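Proliferating cell nuclear antigen (Entamoeba histolytica, PDB 3P91) probably raises the processivity of DNA polymerase delta during replication, acting as a three-subunit ring that slides along DNA. Local coordinates at residues A[44-48]-A[49-53]; A[200-203]-A[204-207]. All coordinates share one frame; numbering follows the deposited sequence.

Contact 1: residues A[44-48]-A[49-53]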
ATOM      1  N   CYS A  44     -23.702 -24.017   3.115  1.00 23.78           N
ATOM      2  CA  CYS A  44     -22.652 -24.964   2.796  1.00 24.32           C
ATOM      3  C   CYS A  44     -21.562 -24.885   3.849  1.00 25.93           C
ATOM      4  O   CYS A  44     -21.521 -23.944   4.647  1.00 25.29           O
ATOM      5  CB  CYS A  44     -22.061 -24.638   1.434  1.00 21.58           C
ATOM      6  SG  CYS A  44     -21.199 -23.062   1.429  1.00 24.86           S
ATOM      7  N   MET A  45     -20.680 -25.879   3.839  1.00 28.14           N
ATOM      8  CA  MET A  45     -19.528 -25.912   4.730  1.00 26.01           C
ATOM      9  C   MET A  45     -18.421 -25.039   4.194  1.00 26.60           C
ATOM     10  O   MET A  45     -18.329 -24.813   2.990  1.00 29.11           O
ATOM     11  CB  MET A  45     -19.004 -27.337   4.873  1.00 27.29           C
ATOM     12  CG  MET A  45     -20.007 -28.282   5.493  1.00 27.35           C
ATOM     13  SD  MET A  45     -19.276 -29.873   5.873  1.00 32.85           S
ATOM     14  CE  MET A  45     -18.703 -30.376   4.263  1.00 34.33           C
ATOM     15  N   ASP A  46     -17.578 -24.548   5.093  1.00 26.49           N
ATOM     16  CA  ASP A  46     -16.408 -23.783   4.691  1.00 26.28           C
ATOM     17  C   ASP A  46     -15.462 -24.677   3.906  1.00 24.99           C
ATOM     18  O   ASP A  46     -15.666 -25.882   3.818  1.00 27.44           O
ATOM     19  CB  ASP A  46     -15.686 -23.247   5.923  1.00 26.63           C
ATOM     20  CG  ASP A  46     -14.849 -24.302   6.606  1.00 25.15           C
ATOM     21  OD1 ASP A  46     -13.684 -24.012   6.920  1.00 27.57           O
ATOM     22  OD2 ASP A  46     -15.344 -25.425   6.823  1.00 27.43           O
ATOM     23  N   ASN A  47     -14.420 -24.077   3.352  1.00 25.94           N
ATOM     24  CA  ASN A  47     -13.375 -24.813   2.648  1.00 26.66           C
ATOM     25  C   ASN A  47     -12.847 -26.037   3.390  1.00 26.80           C
ATOM     26  O   ASN A  47     -12.643 -27.093   2.792  1.00 25.72           O
ATOM     27  CB  ASN A  47     -12.203 -23.878   2.341  1.00 27.60           C
ATOM     28  CG  ASN A  47     -12.421 -23.073   1.079  1.00 29.22           C
ATOM     29  OD1 ASN A  47     -12.914 -23.592   0.082  1.00 28.15           O
ATOM     30  ND2 ASN A  47     -12.061 -21.798   1.118  1.00 29.19           N
ATOM     31  N   SER A  48     -12.605 -25.885   4.689  1.00 27.00           N
ATOM     32  CA  SER A  48     -12.019 -26.955   5.490  1.00 25.07           C
ATOM     33  C   SER A  48     -13.022 -27.999   5.961  1.00 27.44           C
ATOM     34  O   SER A  48     -12.642 -28.964   6.622  1.00 27.41           O
ATOM     35  CB  SER A  48     -11.319 -26.371   6.703  1.00 24.02           C
ATOM     36  OG  SER A  48     -10.339 -25.450   6.298  1.00 29.60           O
ATOM     37  N   HIS A  49     -14.294 -27.811   5.627  1.00 27.81           N
ATOM     38  CA  HIS A  49     -15.314 -28.733   6.078  1.00 26.01           C
ATOM     39  C   HIS A  49     -15.241 -28.795   7.579  1.00 25.22           C
ATOM     40  O   HIS A  49     -15.152 -29.869   8.166  1.00 26.32           O
ATOM     41  CB  HIS A  49     -15.063 -30.114   5.493  1.00 27.71           C
ATOM     42  CG  HIS A  49     -15.349 -30.194   4.031  1.00 31.38           C
ATOM     43  ND1 HIS A  49     -15.615 -29.078   3.267  1.00 32.66           N
ATOM     44  CD2 HIS A  49     -15.425 -31.253   3.192  1.00 31.88           C
ATOM     45  CE1 HIS A  49     -15.844 -29.446   2.020  1.00 34.38           C
ATOM     46  NE2 HIS A  49     -15.735 -30.760   1.947  1.00 35.17           N
ATOM     47  N   VAL A  50     -15.267 -27.623   8.194  1.00 25.67           N
ATOM     48  CA  VAL A  50     -15.093 -27.492   9.631  1.00 25.95           C
ATOM     49  C   VAL A  50     -16.243 -26.684  10.199  1.00 25.33           C
ATOM     50  O   VAL A  50     -16.610 -26.833  11.363  1.00 26.75           O
ATOM     51  CB  VAL A  50     -13.758 -26.783   9.953  1.00 24.70           C
ATOM     52  CG1 VAL A  50     -13.864 -26.002  11.238  1.00 27.63           C
ATOM     53  CG2 VAL A  50     -12.622 -27.786  10.018  1.00 22.92           C
ATOM     54  N   SER A  51     -16.817 -25.833   9.360  1.00 22.89           N
ATOM     55  CA  SER A  51     -17.863 -24.935   9.796  1.00 20.68           C
ATOM     56  C   SER A  51     -18.935 -24.807   8.735  1.00 22.80           C
ATOM     57  O   SER A  51     -18.869 -25.426   7.673  1.00 22.37           O
ATOM     58  CB  SER A  51     -17.280 -23.557  10.092  1.00 22.60           C
ATOM     59  OG  SER A  51     -16.754 -22.974   8.908  1.00 25.43           O
ATOM     60  N   LEU A  52     -19.920 -23.973   9.028  1.00 22.59           N
ATOM     61  CA  LEU A  52     -21.087 -23.841   8.185  1.00 21.52           C
ATOM     62  C   LEU A  52     -21.264 -22.376   7.864  1.00 21.82           C
ATOM     63  O   LEU A  52     -21.102 -21.524   8.737  1.00 21.18           O
ATOM     64  CB  LEU A  52     -22.313 -24.352   8.942  1.00 22.48           C
ATOM     65  CG  LEU A  52     -23.388 -25.204   8.270  1.00 26.03           C
ATOM     66  CD1 LEU A  52     -24.451 -24.354   7.574  1.00 26.25           C
ATOM     67  CD2 LEU A  52     -22.754 -26.202   7.314  1.00 28.38           C
ATOM     68  N   VAL A  53     -21.578 -22.090   6.605  1.00 22.29           N
ATOM     69  CA  VAL A  53     -21.942 -20.748   6.185  1.00 21.52           C
ATOM     70  C   VAL A  53     -23.416 -20.733   5.811  1.00 20.59           C
ATOM     71  O   VAL A  53     -23.906 -21.663   5.180  1.00 20.85           O
ATOM     72  CB  VAL A  53     -21.127 -20.291   4.957  1.00 23.03           C
ATOM     73  CG1 VAL A  53     -21.354 -18.820   4.700  1.00 18.81           C
ATOM     74  CG2 VAL A  53     -19.646 -20.587   5.152  1.00 24.86           C
TER
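The end of the beta hairpin formed by strands 39-45 and 52-57 is closed where C44 and V53 form an antiparallel hydrogen-bonded pair, followed by the non-hydrogen-bonded pair M45 and L52. Beyond them the chain reverses through a type I turn from D46 to H49. D46 turns its carboxylate inward, CG lying between the backbone N and the carbonyl carbon (chi1 78°). D46 OD2 accepts V50 N at 2.6 Å through the syn lone pair, and S51 N at 3.0 Å from above the carboxylate plane. The carbonyl D46 O is also gripped twice. H49 N approaches D46 O from above the carbonyl plane at 3.0 Å, while H49 ND1 reaches D46 O at 3.2 Å in the plane of the imidazole. That bond restrains the rotation of the ring, and the methyl of M45, swung round by a bend at chi3 (-58°), lies over one ring face in a CH-pi contact, M45 CE being 3.4 Å from the centroid of the H49 ring. Outside the turn, Q214 hydrogen-bonds S51 OG and, weakly, D46 OD1. The V50 and S51 amides, both donating to OD2, would be expected to stabilise the ionised form of the buried D46 and hold the loop in shape.

Contact 2: residues A[200-203]-A[204-207]; sequences IEHN and KDVT
H202 and D205 meet across the short surface connection that leads from strand 199-202, an outermost strand of the nine-stranded sheet in this chain, to strand 206-211 of the four-stranded sheet. The H202 imidazole swings to the far side of CB from the main-chain nitrogen (chi1 175°), which carries it out over K204. D205 CG lies anti to the carbonyl carbon (chi1 -73°), an orientation that brings OD2 to the edge of the ring. There H202 NE2 donates to D205 OD2 over 2.6 Å. The bond is short but bent, 136° at the hydrogen; the oxygen is met nearly along its C-O axis and sits somewhat tilted from the imidazole plane. Ring and carboxylate are steeply turned against each other, the two planes far from parallel.

The backbone passes across one face of the same ring: K204 N lies 3.5 Å from H202 CE1, over that face and displaced toward the rim, and K204 C comes within 3.3 Å of H202 NE2. The K204 side chain runs extended at first and then bends at chi3; its NZ makes a long, weak ion pair with D138, whose backbone also bonds to N203 and K204. The histidine-carboxylate bond thus spans the bend between the two strands, and the neighbouring carboxylate would be expected to stabilise a protonated H202.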
ATOM      1  N   ILE A 200     -24.586  -7.159  26.013  1.00 31.82           N
ATOM      2  CA  ILE A 200     -24.622  -8.552  26.431  1.00 30.14           C
ATOM      3  C   ILE A 200     -26.025  -8.950  26.878  1.00 34.38           C
ATOM      4  O   ILE A 200     -26.597  -8.343  27.789  1.00 36.72           O
ATOM      5  CB  ILE A 200     -23.644  -8.844  27.579  1.00 30.39           C
ATOM      6  CG1 ILE A 200     -22.216  -8.464  27.190  1.00 28.96           C
ATOM      7  CG2 ILE A 200     -23.707 -10.311  27.962  1.00 28.70           C
ATOM      8  CD1 ILE A 200     -21.198  -8.681  28.306  1.00 27.60           C
ATOM      9  N   GLU A 201     -26.581  -9.955  26.204  1.00 34.15           N
ATOM     10  CA  GLU A 201     -27.799 -10.617  26.643  1.00 30.62           C
ATOM     11  C   GLU A 201     -27.357 -11.898  27.326  1.00 32.39           C
ATOM     12  O   GLU A 201     -26.928 -12.847  26.671  1.00 32.89           O
ATOM     13  CB  GLU A 201     -28.703 -10.935  25.454  1.00 29.87           C
ATOM     14  N   HIS A 202     -27.440 -11.915  28.649  1.00 34.49           N
ATOM     15  CA  HIS A 202     -26.835 -12.985  29.423  1.00 34.23           C
ATOM     16  C   HIS A 202     -27.867 -13.749  30.237  1.00 36.35           C
ATOM     17  O   HIS A 202     -28.804 -13.172  30.797  1.00 37.30           O
ATOM     18  CB  HIS A 202     -25.747 -12.404  30.329  1.00 34.50           C
ATOM     19  CG  HIS A 202     -25.126 -13.394  31.268  1.00 37.05           C
ATOM     20  ND1 HIS A 202     -25.717 -13.769  32.455  1.00 37.03           N
ATOM     21  CD2 HIS A 202     -23.943 -14.054  31.213  1.00 37.32           C
ATOM     22  CE1 HIS A 202     -24.936 -14.633  33.082  1.00 38.31           C
ATOM     23  NE2 HIS A 202     -23.852 -14.820  32.350  1.00 36.31           N
ATOM     24  N   ASN A 203     -27.695 -15.061  30.279  1.00 34.97           N
ATOM     25  CA  ASN A 203     -28.465 -15.876  31.193  1.00 38.18           C
ATOM     26  C   ASN A 203     -27.603 -16.943  31.872  1.00 40.53           C
ATOM     27  O   ASN A 203     -27.964 -17.444  32.932  1.00 45.31           O
ATOM     28  CB  ASN A 203     -29.688 -16.471  30.493  1.00 45.92           C
ATOM     29  CG  ASN A 203     -29.338 -17.139  29.190  1.00 43.80           C
ATOM     30  OD1 ASN A 203     -28.370 -17.897  29.117  1.00 45.11           O
ATOM     31  ND2 ASN A 203     -30.110 -16.853  28.145  1.00 36.18           N
ATOM     32  N   LYS A 204     -26.451 -17.266  31.286  1.00 37.89           N
ATOM     33  CA  LYS A 204     -25.525 -18.204  31.925  1.00 37.45           C
ATOM     34  C   LYS A 204     -24.065 -17.988  31.519  1.00 37.34           C
ATOM     35  O   LYS A 204     -23.746 -17.945  30.333  1.00 39.49           O
ATOM     36  CB  LYS A 204     -25.931 -19.648  31.637  1.00 36.07           C
ATOM     37  CG  LYS A 204     -25.004 -20.678  32.248  1.00 36.96           C
ATOM     38  CD  LYS A 204     -25.337 -22.073  31.762  1.00 43.91           C
ATOM     39  CE  LYS A 204     -26.771 -22.455  32.106  1.00 52.19           C
ATOM     40  NZ  LYS A 204     -27.169 -23.755  31.492  1.00 52.37           N
ATOM     41  N   ASP A 205     -23.181 -17.860  32.509  1.00 35.04           N
ATOM     42  CA  ASP A 205     -21.754 -17.710  32.243  1.00 34.12           C
ATOM     43  C   ASP A 205     -21.262 -18.808  31.318  1.00 33.44           C
ATOM     44  O   ASP A 205     -21.678 -19.957  31.429  1.00 33.82           O
ATOM     45  CB  ASP A 205     -20.956 -17.729  33.544  1.00 33.46           C
ATOM     46  CG  ASP A 205     -21.128 -16.457  34.347  1.00 36.48           C
ATOM     47  OD1 ASP A 205     -20.415 -16.296  35.357  1.00 37.18           O
ATOM     48  OD2 ASP A 205     -21.970 -15.612  33.968  1.00 37.12           O
ATOM     49  N   VAL A 206     -20.369 -18.461  30.405  1.00 30.70           N
ATOM     50  CA  VAL A 206     -19.969 -19.425  29.400  1.00 28.58           C
ATOM     51  C   VAL A 206     -18.602 -19.093  28.830  1.00 27.46           C
ATOM     52  O   VAL A 206     -18.274 -17.928  28.611  1.00 27.35           O
ATOM     53  CB  VAL A 206     -21.032 -19.502  28.285  1.00 27.97           C
ATOM     54  CG1 VAL A 206     -21.401 -18.113  27.810  1.00 27.06           C
ATOM     55  CG2 VAL A 206     -20.559 -20.372  27.144  1.00 27.41           C
ATOM     56  N   THR A 207     -17.798 -20.129  28.616  1.00 27.67           N
ATOM     57  CA  THR A 207     -16.480 -19.976  28.011  1.00 25.84           C
ATOM     58  C   THR A 207     -16.246 -21.136  27.061  1.00 25.69           C
ATOM     59  O   THR A 207     -16.664 -22.258  27.343  1.00 25.15           O
ATOM     60  CB  THR A 207     -15.354 -20.002  29.067  1.00 27.72           C
ATOM     61  OG1 THR A 207     -15.713 -19.188  30.191  1.00 31.31           O
ATOM     62  CG2 THR A 207     -14.044 -19.497  28.467  1.00 27.31           C
TER

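How the contacts relate
From the N terminus, the chain first reaches contact 1, which closes the hairpin between the neighbouring strands 39-45 and 52-57 in the N-terminal domain. Contact 2 opens far later, in the C-terminal domain, so the two follow in series and neither nest nor cross. The loop of contact 2 does not return into the same sheet: it hands the chain from strand 199-202 of the nine-stranded sheet to strand 206-211 of the four-stranded one. Both contacts reach the nine-stranded sheet, where 52-57 is an inner strand beside 247-253 and 199-202 lies outermost. Their centres are about 26 Å apart and their nearest atoms about 17 Å, without touching.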